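Local coordinates for protein Crov588 (Cafeteriavirus, PDB 6NYR) that is of unknown function but folds into a circular leucine-rich-repeat protein built from many FNIP repeats, at residues Lys85-Glu90 with Leu102-Val107; Val107-Ile112 with Phe130-Val135. All blocks are in the same frame, centred on the assembly; numbering follows the deposited sequence.

Contact 1: Lys85-Glu90 with Leu102-Val107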
loop_
_atom_site.group_PDB
_atom_site.type_symbol
_atom_site.label_atom_id
_atom_site.label_comp_id
_atom_site.label_asym_id
_atom_site.label_seq_id
_atom_site.Cartn_x
_atom_site.Cartn_y
_atom_site.Cartn_z
ATOM N N LYS A 85 15.172 18.969 -18.437
ATOM C CA LYS A 85 14.679 19.618 -19.644
ATOM C C LYS A 85 14.641 21.133 -19.481
ATOM O O LYS A 85 14.109 21.650 -18.494
ATOM C CB LYS A 85 13.284 19.096 -19.985
ATOM C CG LYS A 85 12.650 19.718 -21.225
ATOM C CD LYS A 85 13.459 19.419 -22.483
ATOM C CE LYS A 85 12.720 19.878 -23.739
ATOM N NZ LYS A 85 13.217 21.180 -24.274
ATOM N N ASN A 86 15.209 21.836 -20.455
ATOM C CA ASN A 86 15.141 23.285 -20.561
ATOM C C ASN A 86 14.185 23.669 -21.685
ATOM O O ASN A 86 13.738 22.827 -22.468
ATOM C CB ASN A 86 16.535 23.869 -20.821
ATOM C CG ASN A 86 16.650 25.323 -20.404
ATOM O OD1 ASN A 86 15.649 26.011 -20.208
ATOM N ND2 ASN A 86 17.883 25.800 -20.266
ATOM N N HIS A 87 13.867 24.961 -21.759
ATOM C CA HIS A 87 13.079 25.482 -22.862
ATOM C C HIS A 87 13.613 26.847 -23.278
ATOM O O HIS A 87 14.069 27.640 -22.451
ATOM C CB HIS A 87 11.584 25.641 -22.510
ATOM C CG HIS A 87 10.911 24.364 -22.117
ATOM N ND1 HIS A 87 10.594 23.376 -23.026
ATOM C CD2 HIS A 87 10.483 23.918 -20.913
ATOM C CE1 HIS A 87 10.012 22.372 -22.395
ATOM N NE2 HIS A 87 9.931 22.677 -21.112
ATOM N N SER A 88 13.539 27.118 -24.580
ATOM C CA SER A 88 13.578 28.478 -25.098
ATOM C C SER A 88 12.141 28.966 -25.269
ATOM O O SER A 88 11.203 28.169 -25.362
ATOM C CB SER A 88 14.318 28.549 -26.433
ATOM O OG SER A 88 13.469 28.194 -27.504
ATOM N N LEU A 89 11.966 30.290 -25.286
ATOM C CA LEU A 89 10.627 30.831 -25.490
ATOM C C LEU A 89 10.082 30.479 -26.866
ATOM O O LEU A 89 8.869 30.287 -27.009
ATOM C CB LEU A 89 10.635 32.344 -25.277
ATOM C CG LEU A 89 11.205 32.784 -23.922
ATOM C CD1 LEU A 89 11.376 34.289 -23.859
ATOM C CD2 LEU A 89 10.316 32.285 -22.793
ATOM N N GLU A 90 10.947 30.415 -27.881
ATOM C CA GLU A 90 10.543 29.877 -29.172
ATOM C C GLU A 90 9.904 28.502 -29.020
ATOM O O GLU A 90 8.820 28.246 -29.554
ATOM C CB GLU A 90 11.749 29.805 -30.113
ATOM C CG GLU A 90 11.452 29.093 -31.429
ATOM C CD GLU A 90 12.379 29.510 -32.555
ATOM O OE1 GLU A 90 12.444 30.720 -32.855
ATOM O OE2 GLU A 90 13.033 28.627 -33.149
ATOM N N LEU A 102 0.198 20.967 -19.191
ATOM C CA LEU A 102 1.621 21.152 -19.422
ATOM C C LEU A 102 2.356 21.270 -18.102
ATOM O O LEU A 102 1.964 22.060 -17.239
ATOM C CB LEU A 102 1.866 22.411 -20.263
ATOM C CG LEU A 102 3.294 22.948 -20.376
ATOM C CD1 LEU A 102 4.186 22.011 -21.161
ATOM C CD2 LEU A 102 3.261 24.347 -21.006
ATOM N N LYS A 103 3.418 20.485 -17.956
ATOM C CA LYS A 103 4.431 20.729 -16.940
ATOM C C LYS A 103 5.735 21.083 -17.647
ATOM O O LYS A 103 6.239 20.298 -18.460
ATOM C CB LYS A 103 4.652 19.531 -16.020
ATOM C CG LYS A 103 5.711 19.836 -14.960
ATOM C CD LYS A 103 6.113 18.615 -14.153
ATOM C CE LYS A 103 7.320 18.921 -13.267
ATOM N NZ LYS A 103 8.534 19.298 -14.054
ATOM N N LEU A 104 6.267 22.262 -17.345
ATOM C CA LEU A 104 7.525 22.706 -17.922
ATOM C C LEU A 104 8.700 21.940 -17.318
ATOM O O LEU A 104 8.627 21.407 -16.207
ATOM C CB LEU A 104 7.712 24.201 -17.682
ATOM C CG LEU A 104 6.653 25.104 -18.311
ATOM C CD1 LEU A 104 6.762 26.523 -17.783
ATOM C CD2 LEU A 104 6.781 25.074 -19.826
ATOM N N GLY A 105 9.788 21.875 -18.082
ATOM C CA GLY A 105 11.017 21.313 -17.553
ATOM C C GLY A 105 11.531 22.106 -16.365
ATOM O O GLY A 105 11.244 23.294 -16.208
ATOM N N ASP A 106 12.305 21.432 -15.517
ATOM C CA ASP A 106 12.751 22.037 -14.271
ATOM C C ASP A 106 13.910 23.007 -14.452
ATOM O O ASP A 106 14.162 23.813 -13.551
ATOM C CB ASP A 106 13.148 20.941 -13.279
ATOM C CG ASP A 106 11.957 20.128 -12.806
ATOM O OD1 ASP A 106 10.848 20.694 -12.697
ATOM O OD2 ASP A 106 12.126 18.917 -12.553
ATOM N N VAL A 107 14.619 22.953 -15.579
ATOM C CA VAL A 107 15.676 23.931 -15.806
ATOM C C VAL A 107 15.097 25.286 -16.211
ATOM O O VAL A 107 15.668 26.330 -15.872
ATOM C CB VAL A 107 16.664 23.438 -16.875
ATOM C CG1 VAL A 107 17.715 24.509 -17.167
ATOM C CG2 VAL A 107 17.327 22.140 -16.446
#
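The imidazole of His87 meets segment 102-107 at its edge, where the N-H of Gly105 lies close to the ring plane and gives a nearly straight hydrogen bond to NE2 (3.1 Å, 170° at the hydrogen). Because NE2 accepts, the proton of a neutral ring would sit on ND1, which makes a weak hydrogen bond to Glu91. Tyr81 packs edge-to-face with the same ring, and CD2 of Leu104 comes to 4.0 Å from CD2 of His87, the two side chains crossing obliquely. His87 takes up this position with CG beside its own backbone N (chi1 -60°), which brings the ring nearer to Leu104 and Gly105, just past the strand. The amide of Asn86, CG anti to the backbone N, crosses the side chain of Val107 at about a right angle, ND2 of Asn86 3.4 Å from Val107 CG1; OD1 of Asn86 also accepts from His87 N. Both segments belong to an FNIP repeat of the leucine-rich-repeat class, and here the turn before helix 89-93 is laid against the chain as it leaves strand 101-103, one coil on the next. The backbone completes the join: Val107 N donates to Lys85 O at 3.2 Å, from above the carbonyl plane. Gly105 CA comes equally close to that oxygen in a CH...O contact, and glycine suits the place because a CB here would point toward segment 85-90 and crowd Lys85 O. Beyond it, Lys103 NZ forms a salt bridge to Asp106 OD1, which also accepts from Glu128 N of the next coil.

Contact 2: Val107-Ile112 with Phe130-Val135; sequences VFNQEI and FNQKIV
Equivalent loops of two successive coils stack here in parallel, each following its short strand (101-103 and 123-125), with their touching parts running within 3° of each other. They belong to neighbouring FNIP repeats; asparagine side chains join them in an Asn-ladder fashion, and phenylalanines pack between them in the buried layer. Asn109, its CG anti to the backbone N (chi1 -172°), reaches forward so that OD1 takes two donors: Asn131 N at 3.0 Å and Gln132 NE2 at 3.1 Å. Both approach from above the carbonyl plane. Gln132 bends at chi2, so that its CG rests 3.5 Å from Gln110 C while its amide turns to Asn109, the two side chains crossing at about a right angle. Asn131 repeats the pattern one coil on, its OD1 accepting from Asn153 N and Gln154 NE2. In the buried layer Phe108 and Phe130 lie side by side and point the same way, CD2 of Phe108 4.0 Å from CD1 of Phe130. Each ring carries the N of the residue two further on over one face, Gln110 N for Phe108 and Gln132 N for Phe130. A water joins the polar rim, donating to Glu111 OE1 and Gln132 OE1 and accepting from Lys133 N. One carbonyl oxygen thus grips both the backbone and the side chain of the next coil, so the amide of Asn109 ties the two loops together and, with the water on Gln132 OE1, probably helps to set the rotation of the Gln132 amide.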
loop_
_atom_site.group_PDB
_atom_site.type_symbol
_atom_site.label_atom_id
_atom_site.label_comp_id
_atom_site.label_asym_id
_atom_site.label_seq_id
_atom_site.Cartn_x
_atom_site.Cartn_y
_atom_site.Cartn_z
ATOM N N VAL A 107 14.619 22.953 -15.579
ATOM C CA VAL A 107 15.676 23.931 -15.806
ATOM C C VAL A 107 15.097 25.286 -16.211
ATOM O O VAL A 107 15.668 26.330 -15.872
ATOM C CB VAL A 107 16.664 23.438 -16.875
ATOM C CG1 VAL A 107 17.715 24.509 -17.167
ATOM C CG2 VAL A 107 17.327 22.140 -16.446
ATOM N N PHE A 108 13.974 25.294 -16.924
ATOM C CA PHE A 108 13.458 26.528 -17.492
ATOM C C PHE A 108 13.335 27.606 -16.426
ATOM O O PHE A 108 12.758 27.386 -15.360
ATOM C CB PHE A 108 12.099 26.285 -18.137
ATOM C CG PHE A 108 11.517 27.506 -18.778
ATOM C CD1 PHE A 108 12.060 28.007 -19.949
ATOM C CD2 PHE A 108 10.435 28.157 -18.217
ATOM C CE1 PHE A 108 11.532 29.124 -20.553
ATOM C CE2 PHE A 108 9.902 29.280 -18.815
ATOM C CZ PHE A 108 10.452 29.767 -19.985
ATOM N N ASN A 109 13.862 28.785 -16.735
ATOM C CA ASN A 109 13.858 29.888 -15.788
ATOM C C ASN A 109 14.046 31.203 -16.531
ATOM O O ASN A 109 14.982 31.956 -16.246
ATOM C CB ASN A 109 14.953 29.690 -14.740
ATOM C CG ASN A 109 14.863 30.698 -13.622
ATOM O OD1 ASN A 109 13.815 31.306 -13.406
ATOM N ND2 ASN A 109 15.961 30.893 -12.912
ATOM N N GLN A 110 13.158 31.479 -17.483
ATOM C CA GLN A 110 13.161 32.725 -18.234
ATOM C C GLN A 110 11.773 33.343 -18.167
ATOM O O GLN A 110 10.766 32.636 -18.064
ATOM C CB GLN A 110 13.549 32.520 -19.696
ATOM C CG GLN A 110 14.946 32.001 -19.918
ATOM C CD GLN A 110 15.149 31.529 -21.345
ATOM O OE1 GLN A 110 15.043 32.304 -22.296
ATOM N NE2 GLN A 110 15.428 30.241 -21.499
ATOM N N GLU A 111 11.723 34.667 -18.242
ATOM C CA GLU A 111 10.456 35.377 -18.120
ATOM C C GLU A 111 9.557 35.038 -19.301
ATOM O O GLU A 111 9.934 35.244 -20.459
ATOM C CB GLU A 111 10.716 36.878 -18.030
ATOM C CG GLU A 111 9.475 37.708 -17.811
ATOM C CD GLU A 111 9.799 39.104 -17.308
ATOM O OE1 GLU A 111 10.904 39.299 -16.756
ATOM O OE2 GLU A 111 8.943 40.003 -17.449
ATOM N N ILE A 112 8.381 34.493 -19.008
ATOM C CA ILE A 112 7.367 34.226 -20.025
ATOM C C ILE A 112 6.524 35.486 -20.188
ATOM O O ILE A 112 5.943 35.981 -19.217
ATOM C CB ILE A 112 6.485 33.027 -19.651
ATOM C CG1 ILE A 112 7.316 31.748 -19.585
ATOM C CG2 ILE A 112 5.331 32.889 -20.647
ATOM C CD1 ILE A 112 6.545 30.550 -19.070
ATOM N N PHE A 130 12.015 27.476 -11.980
ATOM C CA PHE A 130 11.370 28.684 -12.470
ATOM C C PHE A 130 11.137 29.664 -11.328
ATOM O O PHE A 130 10.556 29.312 -10.297
ATOM C CB PHE A 130 10.042 28.362 -13.146
ATOM C CG PHE A 130 9.292 29.584 -13.600
ATOM C CD1 PHE A 130 9.566 30.159 -14.828
ATOM C CD2 PHE A 130 8.324 30.163 -12.797
ATOM C CE1 PHE A 130 8.884 31.284 -15.251
ATOM C CE2 PHE A 130 7.639 31.290 -13.214
ATOM C CZ PHE A 130 7.918 31.852 -14.444
ATOM N N ASN A 131 11.565 30.907 -11.533
ATOM C CA ASN A 131 11.406 31.956 -10.536
ATOM C C ASN A 131 11.491 33.312 -11.227
ATOM O O ASN A 131 12.353 34.132 -10.894
ATOM C CB ASN A 131 12.470 31.841 -9.447
ATOM C CG ASN A 131 12.233 32.814 -8.311
ATOM O OD1 ASN A 131 11.122 33.313 -8.133
ATOM N ND2 ASN A 131 13.277 33.106 -7.552
ATOM N N GLN A 132 10.608 33.539 -12.199
ATOM C CA GLN A 132 10.557 34.777 -12.961
ATOM C C GLN A 132 9.190 35.432 -12.793
ATOM O O GLN A 132 8.189 34.772 -12.491
ATOM C CB GLN A 132 10.833 34.530 -14.450
ATOM C CG GLN A 132 12.208 33.968 -14.733
ATOM C CD GLN A 132 13.316 34.890 -14.265
ATOM O OE1 GLN A 132 13.216 36.117 -14.383
ATOM N NE2 GLN A 132 14.375 34.307 -13.720
ATOM N N LYS A 133 9.154 36.741 -13.018
ATOM C CA LYS A 133 7.938 37.507 -12.789
ATOM C C LYS A 133 6.872 37.161 -13.821
ATOM O O LYS A 133 7.171 36.769 -14.954
ATOM C CB LYS A 133 8.247 39.005 -12.815
ATOM C CG LYS A 133 9.381 39.375 -11.865
ATOM C CD LYS A 133 9.610 40.875 -11.749
ATOM C CE LYS A 133 10.525 41.189 -10.562
ATOM N NZ LYS A 133 11.732 40.305 -10.508
ATOM N N ILE A 134 5.616 37.275 -13.396
ATOM C CA ILE A 134 4.461 37.004 -14.242
ATOM C C ILE A 134 3.536 38.210 -14.167
ATOM O O ILE A 134 3.061 38.562 -13.080
ATOM C CB ILE A 134 3.704 35.744 -13.798
ATOM C CG1 ILE A 134 4.636 34.543 -13.719
ATOM C CG2 ILE A 134 2.548 35.455 -14.758
ATOM C CD1 ILE A 134 4.037 33.369 -12.971
ATOM N N VAL A 135 3.275 38.837 -15.313
ATOM C CA VAL A 135 2.401 40.001 -15.345
ATOM C C VAL A 135 1.090 39.671 -16.045
ATOM O O VAL A 135 0.773 38.501 -16.281
ATOM C CB VAL A 135 3.105 41.188 -16.031
ATOM C CG1 VAL A 135 4.333 41.605 -15.231
ATOM C CG2 VAL A 135 3.494 40.829 -17.464
HETATM O O HOH W 1 11.215 37.960 -13.942
#

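In the fold
Contact 1 is the more deeply buried and lies nearer the centre of the chain, where the backbone leaves strand 101-103; contact 2 lies farther out on the loops and is partly exposed. Val107 belongs to both, so the coil held against 85-90 in contact 1 goes on to meet 130-135 in contact 2, and the two stack three successive coils in series. Their chemistry follows their place: contact 1 relies on backbone N-H groups, a carbonyl and a histidine nitrogen, whereas contact 2 uses side-chain amides and a bridging water at the rim, with phenylalanines packed on the buried side. The two also touch directly, with Phe108 packing against His87 O and Leu89.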